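Local coordinates for protein L-lactate dehydrogenase (Trichomonas vaginalis, PDB 4UUL) that probably catalyses the NAD-dependent interconversion of 2-oxo acids and L-2-hydroxy acids, such as pyruvate and L-lactate or oxaloacetate and L-malate, at residues Thr70-Pro73 with Lys74-Phe77; Ala98-Ile101 with Ser102-Val106; Asn145-Pro148 with Glu149-Ser152; Gly258-Pro261 with Gly262-Leu265; Trp308-Glu311 with Lys312-Thr316. The protein carries 1 engineered substitution. All coordinates share one frame; numbering follows the deposited sequence. Where two conformers were deposited one is given.

Interaction 1: Thr70-Pro73 with Lys74-Phe77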
loop_
_atom_site.group_PDB
_atom_site.type_symbol
_atom_site.label_atom_id
_atom_site.label_comp_id
_atom_site.label_asym_id
_atom_site.label_seq_id
_atom_site.Cartn_x
_atom_site.Cartn_y
_atom_site.Cartn_z
ATOM N N THR B 70 0.603 1.856 20.605
ATOM C CA THR B 70 1.045 1.589 21.978
ATOM C C THR B 70 2.454 1.023 22.049
ATOM O O THR B 70 2.948 0.450 21.067
ATOM C CB THR B 70 0.046 0.631 22.648
ATOM O OG1 THR B 70 0.351 0.496 24.025
ATOM C CG2 THR B 70 0.050 -0.747 22.023
ATOM N N THR B 71 3.076 1.191 23.193
ATOM C CA THR B 71 4.277 0.444 23.541
ATOM C C THR B 71 4.007 -0.710 24.523
ATOM O O THR B 71 4.918 -1.405 24.905
ATOM C CB THR B 71 5.315 1.352 24.176
ATOM O OG1 THR B 71 4.789 1.877 25.392
ATOM C CG2 THR B 71 5.616 2.513 23.236
ATOM N N ASP B 72 2.768 -0.871 24.944
ATOM C CA ASP B 72 2.391 -1.769 26.014
ATOM C C ASP B 72 1.936 -3.116 25.460
ATOM O O ASP B 72 0.942 -3.184 24.703
ATOM C CB ASP B 72 1.210 -1.184 26.787
ATOM C CG ASP B 72 0.773 -2.076 27.888
ATOM O OD1 ASP B 72 1.633 -2.382 28.720
ATOM O OD2 ASP B 72 -0.401 -2.505 27.906
ATOM N N PRO B 73 2.611 -4.204 25.824
ATOM C CA PRO B 73 2.152 -5.521 25.368
ATOM C C PRO B 73 0.686 -5.866 25.614
ATOM O O PRO B 73 0.012 -6.329 24.693
ATOM C CB PRO B 73 3.105 -6.479 26.092
ATOM C CG PRO B 73 4.368 -5.690 26.168
ATOM C CD PRO B 73 3.913 -4.280 26.500
ATOM N N LYS B 74 0.159 -5.656 26.814
ATOM C CA LYS B 74 -1.235 -6.031 27.046
ATOM C C LYS B 74 -2.178 -5.300 26.083
ATOM O O LYS B 74 -3.030 -5.933 25.429
ATOM C CB LYS B 74 -1.699 -5.762 28.473
ATOM C CG LYS B 74 -3.114 -6.261 28.679
ATOM C CD LYS B 74 -3.556 -6.155 30.111
ATOM C CE LYS B 74 -4.979 -6.686 30.285
ATOM N NZ LYS B 74 -5.335 -6.785 31.718
ATOM N N ALA B 75 -1.989 -3.999 25.902
ATOM C CA ALA B 75 -2.858 -3.260 25.008
ATOM C C ALA B 75 -2.718 -3.772 23.562
ATOM O O ALA B 75 -3.668 -3.730 22.781
ATOM C CB ALA B 75 -2.535 -1.790 25.082
ATOM N N ALA B 76 -1.517 -4.191 23.182
ATOM C CA ALA B 76 -1.248 -4.624 21.830
ATOM C C ALA B 76 -1.829 -6.006 21.538
ATOM O O ALA B 76 -2.285 -6.259 20.432
ATOM C CB ALA B 76 0.243 -4.623 21.596
ATOM N N PHE B 77 -1.807 -6.897 22.526
ATOM C CA PHE B 77 -2.164 -8.301 22.293
ATOM C C PHE B 77 -3.583 -8.665 22.742
ATOM O O PHE B 77 -4.075 -9.730 22.429
ATOM C CB PHE B 77 -1.160 -9.272 22.957
ATOM C CG PHE B 77 0.211 -9.308 22.289
ATOM C CD1 PHE B 77 1.184 -8.388 22.629
ATOM C CD2 PHE B 77 0.516 -10.241 21.318
ATOM C CE1 PHE B 77 2.418 -8.405 22.041
ATOM C CE2 PHE B 77 1.768 -10.252 20.736
ATOM C CZ PHE B 77 2.697 -9.342 21.085
HETATM O O HOH W 1 1.633 -4.995 29.321
#
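Phe77 N donates to Pro73 O at 2.9 Å, and the same oxygen lies beside the ring of Phe77, 3.1 Å from CD1. It reaches the aromatic edge near the ring plane, a placement made possible because CG of Phe77 stands beside its own backbone N (chi1 -71°). One residue earlier, Ala76 N donates to Asp72 O at 3.1 Å. The carboxylate of Asp72 adds a side-chain bond: Ala75 N reaches OD2 at 3.0 Å, coming from above the carboxylate plane. Asp72 is thus the N-cap of helix 73-77, the short helix that follows strand 64-70 of the NAD-binding Rossmann sheet. CG of Asp72 lies anti to the backbone N (chi1 179°), which brings the carboxylate back over the first turn. The second oxygen, OD1, accepts a hydrogen bond from a water at 2.7 Å, and that water in turn accepts from Lys74 N, so the first two helical NH groups beyond Pro73 are both served by Asp72, one through the water. Thr70 OG1 accepts from Asp72 N at 2.9 Å in an ST turn, while Thr70 CG2 rests 3.9 Å from Ala76 CB. Inward, Ala76 and Phe77 pack on Leu8 and Leu40 of the sheet.

Interaction 2: Ala98-Ile101 with Ser102-Val106; sequences ADLI and SSNSV
Asn104 folds its amide back along the helix onto Leu100, one turn earlier. ND2 donates to Leu100 O at 2.9 Å in a nearly straight bond (167°), with the oxygen lying close to the amide plane. Asn104 N uses the same oxygen at 3.2 Å, and the two donors arrive from opposite faces of the carbonyl plane. The leucine also meets the amide with its side chain, CD1 standing 3.6 Å from ND2. Ser102 repeats the pattern on Ala98 O: its hydroxyl OG donates to it at 3.0 Å and its backbone N at 2.9 Å, again from opposite faces. OG can reach back because it stands beside the backbone N (chi1 -68°). Ser105 OG in turn donates to Ser102 O at 2.7 Å. Further out, Asn104 OD1 accepts from Met89 N, and its side chain touches Ser88, a residue that contacts NADH in another structure of this protein; Leu100 packs against the engineered Arg91. Ile101 faces Pro131 and Thr134, while Ser102 and Ser105 lie on His330 of helix 307-337. Both segments lie on helix 97-118, the crossover helix between strands 82-85 and 124-127 of a Rossmann beta-alpha-beta unit. With both ends of its amide bonded, Asn104 is held in a fixed rotation, oxygen toward the loop carrying Met89 and nitrogen toward the helix, which is consistent with its predicted place in the NAD(+) site.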
loop_
_atom_site.group_PDB
_atom_site.type_symbol
_atom_site.label_atom_id
_atom_site.label_comp_id
_atom_site.label_asym_id
_atom_site.label_seq_id
_atom_site.Cartn_x
_atom_site.Cartn_y
_atom_site.Cartn_z
ATOM N N ALA B 98 24.291 -17.439 14.326
ATOM C CA ALA B 98 23.984 -17.984 15.633
ATOM C C ALA B 98 23.588 -16.879 16.610
ATOM O O ALA B 98 22.694 -17.063 17.410
ATOM C CB ALA B 98 25.182 -18.798 16.138
ATOM N N ASP B 99 24.273 -15.743 16.558
ATOM C CA ASP B 99 23.975 -14.645 17.485
ATOM C C ASP B 99 22.647 -13.935 17.111
ATOM O O ASP B 99 21.928 -13.506 18.006
ATOM C CB ASP B 99 25.117 -13.648 17.497
ATOM C CG ASP B 99 26.418 -14.277 17.880
ATOM O OD1 ASP B 99 26.538 -14.739 19.059
ATOM O OD2 ASP B 99 27.314 -14.311 16.986
ATOM N N LEU B 100 22.327 -13.907 15.826
ATOM C CA LEU B 100 21.053 -13.381 15.383
ATOM C C LEU B 100 19.911 -14.253 15.933
ATOM O O LEU B 100 18.886 -13.740 16.418
ATOM C CB LEU B 100 20.990 -13.382 13.866
ATOM C CG LEU B 100 19.634 -12.910 13.286
ATOM C CD1 LEU B 100 19.417 -11.405 13.534
ATOM C CD2 LEU B 100 19.589 -13.229 11.836
ATOM N N ILE B 101 20.065 -15.571 15.842
ATOM C CA ILE B 101 19.079 -16.480 16.382
ATOM C C ILE B 101 18.979 -16.260 17.878
ATOM O O ILE B 101 17.873 -16.181 18.417
ATOM C CB ILE B 101 19.446 -17.924 16.053
ATOM C CG1 ILE B 101 19.348 -18.188 14.554
ATOM C CG2 ILE B 101 18.619 -18.878 16.857
ATOM C CD1 ILE B 101 20.190 -19.380 14.128
ATOM N N SER B 102 20.125 -16.171 18.552
ATOM C CA SER B 102 20.138 -16.019 20.004
ATOM C C SER B 102 19.458 -14.743 20.481
ATOM O O SER B 102 18.625 -14.779 21.366
ATOM C CB SER B 102 21.561 -15.996 20.512
ATOM O OG SER B 102 22.136 -17.259 20.327
ATOM N N SER B 103 19.746 -13.621 19.839
ATOM C CA SER B 103 19.186 -12.378 20.327
ATOM C C SER B 103 17.660 -12.411 20.149
ATOM O O SER B 103 16.877 -11.908 20.968
ATOM C CB SER B 103 19.836 -11.194 19.602
ATOM O OG SER B 103 19.443 -11.210 18.226
ATOM N N ASN B 104 17.210 -12.967 19.043
ATOM C CA ASN B 104 15.776 -13.012 18.777
ATOM C C ASN B 104 15.025 -13.996 19.672
ATOM O O ASN B 104 13.824 -13.883 19.849
ATOM C CB ASN B 104 15.506 -13.240 17.298
ATOM C CG ASN B 104 15.651 -11.959 16.532
ATOM O OD1 ASN B 104 14.746 -11.140 16.544
ATOM N ND2 ASN B 104 16.786 -11.743 15.933
ATOM N N SER B 105 15.722 -15.027 20.182
ATOM C CA SER B 105 15.051 -16.023 20.969
ATOM C C SER B 105 14.351 -15.388 22.172
ATOM O O SER B 105 13.247 -15.775 22.502
ATOM C CB SER B 105 16.013 -17.160 21.377
ATOM O OG SER B 105 16.973 -16.719 22.341
ATOM N N VAL B 106 14.983 -14.401 22.810
ATOM C CA VAL B 106 14.405 -13.774 23.978
ATOM C C VAL B 106 13.099 -13.017 23.613
ATOM O O VAL B 106 12.078 -13.115 24.269
ATOM C CB VAL B 106 15.416 -12.827 24.628
ATOM C CG1 VAL B 106 14.747 -12.038 25.756
ATOM C CG2 VAL B 106 16.681 -13.620 25.147
#

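Interaction 3: Asn145-Pro148 with Glu149-Ser152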
loop_
_atom_site.group_PDB
_atom_site.type_symbol
_atom_site.label_atom_id
_atom_site.label_comp_id
_atom_site.label_asym_id
_atom_site.label_seq_id
_atom_site.Cartn_x
_atom_site.Cartn_y
_atom_site.Cartn_z
ATOM N N ASN B 145 -1.010 -21.523 26.278
ATOM C CA ASN B 145 -2.444 -21.704 26.041
ATOM C C ASN B 145 -2.798 -21.743 24.544
ATOM O O ASN B 145 -3.990 -21.804 24.194
ATOM C CB ASN B 145 -3.254 -20.554 26.658
ATOM C CG ASN B 145 -3.143 -20.485 28.147
ATOM O OD1 ASN B 145 -3.019 -21.496 28.806
ATOM N ND2 ASN B 145 -3.228 -19.268 28.700
ATOM N N LEU B 146 -1.796 -21.734 23.678
ATOM C CA LEU B 146 -2.011 -21.816 22.228
ATOM C C LEU B 146 -1.489 -23.150 21.682
ATOM O O LEU B 146 -0.942 -23.978 22.425
ATOM C CB LEU B 146 -1.400 -20.601 21.509
ATOM C CG LEU B 146 -1.968 -19.262 21.943
ATOM C CD1 LEU B 146 -1.237 -18.132 21.253
ATOM C CD2 LEU B 146 -3.441 -19.176 21.599
ATOM N N LYS B 147 -1.718 -23.374 20.397
ATOM C CA LYS B 147 -1.485 -24.659 19.748
ATOM C C LYS B 147 -0.727 -24.438 18.451
ATOM O O LYS B 147 -0.609 -23.303 17.960
ATOM C CB LYS B 147 -2.815 -25.351 19.454
ATOM C CG LYS B 147 -3.633 -25.582 20.703
ATOM C CD LYS B 147 -3.047 -26.654 21.595
ATOM C CE LYS B 147 -4.020 -27.022 22.745
ATOM N NZ LYS B 147 -4.405 -25.846 23.615
ATOM N N PRO B 148 -0.168 -25.509 17.891
ATOM C CA PRO B 148 0.540 -25.329 16.613
ATOM C C PRO B 148 -0.275 -24.659 15.507
ATOM O O PRO B 148 0.276 -23.889 14.711
ATOM C CB PRO B 148 0.981 -26.765 16.265
ATOM C CG PRO B 148 1.118 -27.444 17.619
ATOM C CD PRO B 148 -0.031 -26.877 18.448
ATOM N N GLU B 149 -1.575 -24.905 15.474
ATOM C CA GLU B 149 -2.450 -24.324 14.477
ATOM C C GLU B 149 -2.518 -22.792 14.540
ATOM O O GLU B 149 -2.992 -22.147 13.614
ATOM C CB GLU B 149 -3.845 -24.939 14.664
ATOM C CG GLU B 149 -3.956 -26.436 14.302
ATOM C CD GLU B 149 -3.133 -27.403 15.195
ATOM O OE1 GLU B 149 -3.085 -27.237 16.449
ATOM O OE2 GLU B 149 -2.526 -28.326 14.594
ATOM N N ASN B 150 -2.072 -22.213 15.649
ATOM C CA ASN B 150 -2.071 -20.771 15.783
ATOM C C ASN B 150 -0.884 -20.055 15.122
ATOM O O ASN B 150 -0.872 -18.826 15.117
ATOM C CB ASN B 150 -2.103 -20.355 17.259
ATOM C CG ASN B 150 -3.376 -20.792 17.999
ATOM O OD1 ASN B 150 -3.358 -21.767 18.736
ATOM N ND2 ASN B 150 -4.464 -20.073 17.798
ATOM N N PHE B 151 0.078 -20.806 14.586
ATOM C CA PHE B 151 1.358 -20.215 14.155
ATOM C C PHE B 151 1.753 -20.598 12.757
ATOM O O PHE B 151 1.645 -21.752 12.355
ATOM C CB PHE B 151 2.493 -20.698 15.085
ATOM C CG PHE B 151 2.373 -20.153 16.486
ATOM C CD1 PHE B 151 2.920 -18.932 16.821
ATOM C CD2 PHE B 151 1.683 -20.846 17.457
ATOM C CE1 PHE B 151 2.772 -18.405 18.090
ATOM C CE2 PHE B 151 1.517 -20.321 18.762
ATOM C CZ PHE B 151 2.076 -19.106 19.067
ATOM N N SER B 152 2.323 -19.635 12.040
ATOM C CA SER B 152 2.969 -19.914 10.769
ATOM C C SER B 152 4.015 -18.831 10.496
ATOM O O SER B 152 4.004 -17.806 11.166
ATOM C CB SER B 152 1.955 -20.048 9.633
ATOM O OG SER B 152 1.297 -18.843 9.381
#
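Two hydrogen bonds join Lys147 to Asn150, one at each end of the lysine backbone. Lys147 N donates to the side-chain oxygen OD1 of Asn150 at 2.8 Å, only slightly tilted from the carbonyl plane of the amide. In return Asn150 N donates to Lys147 O at 2.9 Å, here from well above the carbonyl plane. The asparagine amide can turn back to Lys147 N because CG lies beside the backbone N (chi1 -63°). Its other end, ND2, donates to Val123 O and Pro121 O, so OD1 and ND2 together fix the flip of the amide and tie the turn to the chain leading into strand 124-127. Phe151 N to Pro148 O, at 3.1 Å, continues the 3-10 turn that delivers the chain into strand 151-153, an outermost strand of the parallel Rossmann sheet. Among the apolar contacts, Leu146 and Phe151 cross at about a right angle: Leu146 CB is 4.0 Å from Phe151 CE2 and Leu146 CD1 4.1 Å from Phe151 CZ. The phenylalanine ring presents its edge to Lys147 O, 3.4 Å from CD2, and buries itself against Cys136, Ala139 and Met140 of helix 132-141. Leu115 of helix 97-118 touches both Leu146 and Phe151.

Interaction 4: Gly258-Pro261 with Gly262-Leu265; sequences GTAP and GEVL
A type II beta turn runs from Ala260 to Glu263 in the loop between helix 242-257 and strand 265-270. Its closing bond is Glu263 N to Ala260 O, 2.9 Å. The glutamate also reaches back with its side chain: OE1 accepts from Ala260 N at 2.9 Å in an almost straight bond (173°), the N-H arriving on the anti side, somewhat out of the carboxylate plane. An extended chain, with CG anti to the backbone N (chi1 -172°), carries OE1 across the mouth of the turn. OE1 of Glu263 also lies 3.4 Å from Thr259 CB. Ala260 is therefore bonded to Glu263 through both its NH and its carbonyl. A water bridges the same residues, accepting from Thr259 OG1 at 2.7 Å and donating to Ala260 O and to Glu263 O. Thr259 OG1 is hydrogen-bonded to Val291 N as well, which fastens the loop to strand 284-291. On the inner side, Thr259 CG2 meets Leu265 CD1 at 3.8 Å, the two side chains sliding past each other in opposite directions and both touching Ala254 of helix 242-257. Pro261 and Gly262 occupy the two central positions, and the positive phi of Gly262 (85°) matches this: a Pro-Gly pair at the corner is the classic sequence of a type II turn.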
loop_
_atom_site.group_PDB
_atom_site.type_symbol
_atom_site.label_atom_id
_atom_site.label_comp_id
_atom_site.label_asym_id
_atom_site.label_seq_id
_atom_site.Cartn_x
_atom_site.Cartn_y
_atom_site.Cartn_z
ATOM N N GLY B 258 -9.231 -19.325 3.111
ATOM C CA GLY B 258 -9.021 -20.429 2.191
ATOM C C GLY B 258 -8.358 -20.045 0.896
ATOM O O GLY B 258 -8.390 -18.892 0.479
ATOM N N THR B 259 -7.689 -21.017 0.293
ATOM C CA THR B 259 -7.055 -20.833 -1.004
ATOM C C THR B 259 -7.977 -21.250 -2.139
ATOM O O THR B 259 -8.995 -21.919 -1.912
ATOM C CB THR B 259 -5.749 -21.641 -1.049
ATOM O OG1 THR B 259 -6.010 -23.003 -0.665
ATOM C CG2 THR B 259 -4.720 -21.040 -0.133
ATOM N N ALA B 260 -7.597 -20.851 -3.353
ATOM C CA ALA B 260 -8.397 -21.046 -4.560
ATOM C C ALA B 260 -8.102 -22.404 -5.187
ATOM O O ALA B 260 -7.099 -23.006 -4.887
ATOM C CB ALA B 260 -8.083 -19.939 -5.555
ATOM N N PRO B 261 -8.998 -22.921 -6.035
ATOM C CA PRO B 261 -8.753 -24.245 -6.624
ATOM C C PRO B 261 -7.415 -24.264 -7.363
ATOM O O PRO B 261 -7.111 -23.377 -8.154
ATOM C CB PRO B 261 -9.925 -24.438 -7.588
ATOM C CG PRO B 261 -11.011 -23.563 -7.017
ATOM C CD PRO B 261 -10.290 -22.368 -6.485
ATOM N N GLY B 262 -6.595 -25.258 -7.051
ATOM C CA GLY B 262 -5.332 -25.421 -7.734
ATOM C C GLY B 262 -4.214 -24.590 -7.128
ATOM O O GLY B 262 -3.031 -24.788 -7.441
ATOM N N GLU B 263 -4.555 -23.662 -6.226
ATOM C CA GLU B 263 -3.551 -22.796 -5.643
ATOM C C GLU B 263 -2.688 -23.509 -4.594
ATOM O O GLU B 263 -3.207 -24.229 -3.755
ATOM C CB GLU B 263 -4.220 -21.597 -5.002
ATOM C CG GLU B 263 -3.261 -20.520 -4.519
ATOM C CD GLU B 263 -3.981 -19.264 -4.044
ATOM O OE1 GLU B 263 -5.082 -19.381 -3.446
ATOM O OE2 GLU B 263 -3.472 -18.166 -4.344
ATOM N N VAL B 264 -1.382 -23.319 -4.707
ATOM C CA VAL B 264 -0.410 -23.914 -3.822
ATOM C C VAL B 264 0.459 -22.789 -3.283
ATOM O O VAL B 264 1.198 -22.129 -4.049
ATOM C CB VAL B 264 0.455 -24.965 -4.541
ATOM C CG1 VAL B 264 1.524 -25.500 -3.606
ATOM C CG2 VAL B 264 -0.445 -26.120 -5.016
ATOM N N LEU B 265 0.340 -22.536 -1.969
ATOM C CA LEU B 265 1.115 -21.481 -1.325
ATOM C C LEU B 265 2.140 -22.067 -0.362
ATOM O O LEU B 265 1.788 -22.850 0.531
ATOM C CB LEU B 265 0.209 -20.556 -0.519
ATOM C CG LEU B 265 -0.893 -19.815 -1.315
ATOM C CD1 LEU B 265 -1.607 -18.842 -0.431
ATOM C CD2 LEU B 265 -0.377 -19.152 -2.571
HETATM O O HOH W 2 -5.788 -24.414 -2.908
#

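Interaction 5: Trp308-Glu311 with Lys312-Thr316; sequences WLRE and KLDFT
A salt bridge joins Arg310 and Asp314, four residues apart on the helix. Arg310 grips the carboxylate side-on with NE and NH2, both 3.1 Å from a single oxygen, OD1 of Asp314, and both from the same face of the carboxylate plane. The guanidinium and carboxylate planes are 20° apart. Bends at chi2 and chi3 turn the arginine back over the next turn to reach the acid, and NH1 is hydrogen-bonded to Tyr277 O, so the group has a second fixed end beyond the helix. This pairing would probably favour the ionised state of both groups.

Among the aromatic contacts, Lys312 sets its CG over one face of the Trp308 ring, offset toward the rim. Lys312 CG is 3.8 Å from the centroid of the six-membered ring of Trp308, a CH-pi contact, with Trp308 CE2 the nearest ring atom at 3.6 Å. The lysine CG stands beside its backbone N (chi1 -67°), which sends the chain back toward the tryptophan. Phe218 meets the Trp308 ring edge-to-face.

Apolar packing links Leu309 CD1 to Leu313 CG at 3.9 Å, the pair resting on Trp183 of strand 177-183. Leu313 also lies against the arginine, its CD1 over one face of the guanidinium. The backbone pairs with the same spacing, as in Leu313 N to Leu309 O at 2.8 Å. The salt bridge, the CH-pi contact and the leucine pair are each spaced i to i+4, as neighbours on one face of an alpha-helix are, here near the start of helix 307-337, the long C-terminal helix.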
loop_
_atom_site.group_PDB
_atom_site.type_symbol
_atom_site.label_atom_id
_atom_site.label_comp_id
_atom_site.label_asym_id
_atom_site.label_seq_id
_atom_site.Cartn_x
_atom_site.Cartn_y
_atom_site.Cartn_z
ATOM N N TRP B 308 17.634 -35.269 -5.677
ATOM C CA TRP B 308 18.063 -33.905 -5.421
ATOM C C TRP B 308 17.217 -33.268 -4.334
ATOM O O TRP B 308 17.736 -32.722 -3.357
ATOM C CB TRP B 308 17.990 -33.058 -6.699
ATOM C CG TRP B 308 18.284 -31.591 -6.464
ATOM C CD1 TRP B 308 19.514 -31.002 -6.439
ATOM C CD2 TRP B 308 17.336 -30.536 -6.209
ATOM N NE1 TRP B 308 19.395 -29.650 -6.168
ATOM C CE2 TRP B 308 18.076 -29.344 -6.026
ATOM C CE3 TRP B 308 15.954 -30.494 -6.109
ATOM C CZ2 TRP B 308 17.479 -28.120 -5.770
ATOM C CZ3 TRP B 308 15.352 -29.254 -5.870
ATOM C CH2 TRP B 308 16.128 -28.105 -5.676
ATOM N N LEU B 309 15.908 -33.365 -4.459
ATOM C CA LEU B 309 15.021 -32.744 -3.491
ATOM C C LEU B 309 15.158 -33.398 -2.139
ATOM O O LEU B 309 15.134 -32.718 -1.096
ATOM C CB LEU B 309 13.563 -32.752 -4.000
ATOM C CG LEU B 309 12.576 -32.018 -3.067
ATOM C CD1 LEU B 309 12.995 -30.565 -2.758
ATOM C CD2 LEU B 309 11.172 -32.042 -3.667
ATOM N N ARG B 310 15.335 -34.713 -2.111
ATOM C CA ARG B 310 15.466 -35.413 -0.816
ATOM C C ARG B 310 16.647 -34.843 -0.045
ATOM O O ARG B 310 16.560 -34.549 1.140
ATOM C CB ARG B 310 15.674 -36.912 -1.050
ATOM C CG ARG B 310 15.795 -37.790 0.230
ATOM C CD ARG B 310 14.455 -37.929 0.897
ATOM N NE ARG B 310 14.226 -36.878 1.874
ATOM C CZ ARG B 310 13.025 -36.523 2.322
ATOM N NH1 ARG B 310 11.918 -37.080 1.837
ATOM N NH2 ARG B 310 12.907 -35.589 3.227
ATOM N N GLU B 311 17.779 -34.714 -0.720
ATOM C CA GLU B 311 18.978 -34.210 -0.103
ATOM C C GLU B 311 18.767 -32.767 0.370
ATOM O O GLU B 311 19.154 -32.411 1.484
ATOM C CB GLU B 311 20.182 -34.348 -1.057
ATOM C CG GLU B 311 21.521 -33.908 -0.454
ATOM C CD GLU B 311 22.702 -34.085 -1.394
ATOM O OE1 GLU B 311 22.566 -34.806 -2.411
ATOM O OE2 GLU B 311 23.778 -33.509 -1.106
ATOM N N LYS B 312 18.136 -31.939 -0.442
ATOM C CA LYS B 312 17.910 -30.551 -0.065
ATOM C C LYS B 312 16.984 -30.444 1.156
ATOM O O LYS B 312 17.220 -29.641 2.035
ATOM C CB LYS B 312 17.295 -29.758 -1.226
ATOM C CG LYS B 312 18.157 -29.541 -2.420
ATOM C CD LYS B 312 19.403 -28.749 -2.127
ATOM C CE LYS B 312 19.089 -27.294 -1.994
ATOM N NZ LYS B 312 20.342 -26.509 -1.703
ATOM N N LEU B 313 15.920 -31.231 1.154
ATOM C CA LEU B 313 14.984 -31.272 2.270
ATOM C C LEU B 313 15.663 -31.721 3.556
ATOM O O LEU B 313 15.458 -31.162 4.614
ATOM C CB LEU B 313 13.767 -32.185 1.987
ATOM C CG LEU B 313 12.803 -31.702 0.916
ATOM C CD1 LEU B 313 11.725 -32.745 0.681
ATOM C CD2 LEU B 313 12.154 -30.386 1.296
ATOM N N ASP B 314 16.495 -32.750 3.451
ATOM C CA ASP B 314 17.203 -33.261 4.614
ATOM C C ASP B 314 18.158 -32.217 5.165
ATOM O O ASP B 314 18.298 -32.051 6.373
ATOM C CB ASP B 314 17.956 -34.532 4.227
ATOM C CG ASP B 314 17.037 -35.699 3.886
ATOM O OD1 ASP B 314 15.829 -35.664 4.185
ATOM O OD2 ASP B 314 17.577 -36.661 3.268
ATOM N N PHE B 315 18.838 -31.500 4.281
ATOM C CA PHE B 315 19.818 -30.516 4.730
ATOM C C PHE B 315 19.108 -29.355 5.442
ATOM O O PHE B 315 19.562 -28.857 6.473
ATOM C CB PHE B 315 20.602 -29.985 3.530
ATOM C CG PHE B 315 21.700 -29.058 3.866
ATOM C CD1 PHE B 315 22.965 -29.545 4.171
ATOM C CD2 PHE B 315 21.507 -27.701 3.845
ATOM C CE1 PHE B 315 24.007 -28.685 4.458
ATOM C CE2 PHE B 315 22.526 -26.817 4.165
ATOM C CZ PHE B 315 23.798 -27.312 4.457
ATOM N N THR B 316 17.983 -28.864 4.899
ATOM C CA THR B 316 17.278 -27.733 5.502
ATOM C C THR B 316 16.579 -28.185 6.774
ATOM O O THR B 316 16.509 -27.428 7.754
ATOM C CB THR B 316 16.361 -27.041 4.494
ATOM O OG1 THR B 316 15.956 -25.767 5.034
ATOM C CG2 THR B 316 15.097 -27.847 4.211
#

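How the interactions relate
Along the chain the five contacts follow one another in series, none touching another. Interactions 1, 2 and 3 lie in the NAD-binding domain, their centres 20 to 23 Å apart. Interactions 1 and 3 sit at strands 64-70 and 151-153, the two outermost strands of its parallel sheet, while interaction 2 lies on helix 97-118, whose later residue Leu115 touches both interactions 1 and 3, with Trp118 packing on interaction 1. Interactions 4 and 5 belong to the C-terminal domain, about 25 Å apart between centres. Helix 307-337 begins at interaction 5 and reaches interaction 2 with His330, so this long helix of the C-terminal region packs against the NAD-binding domain.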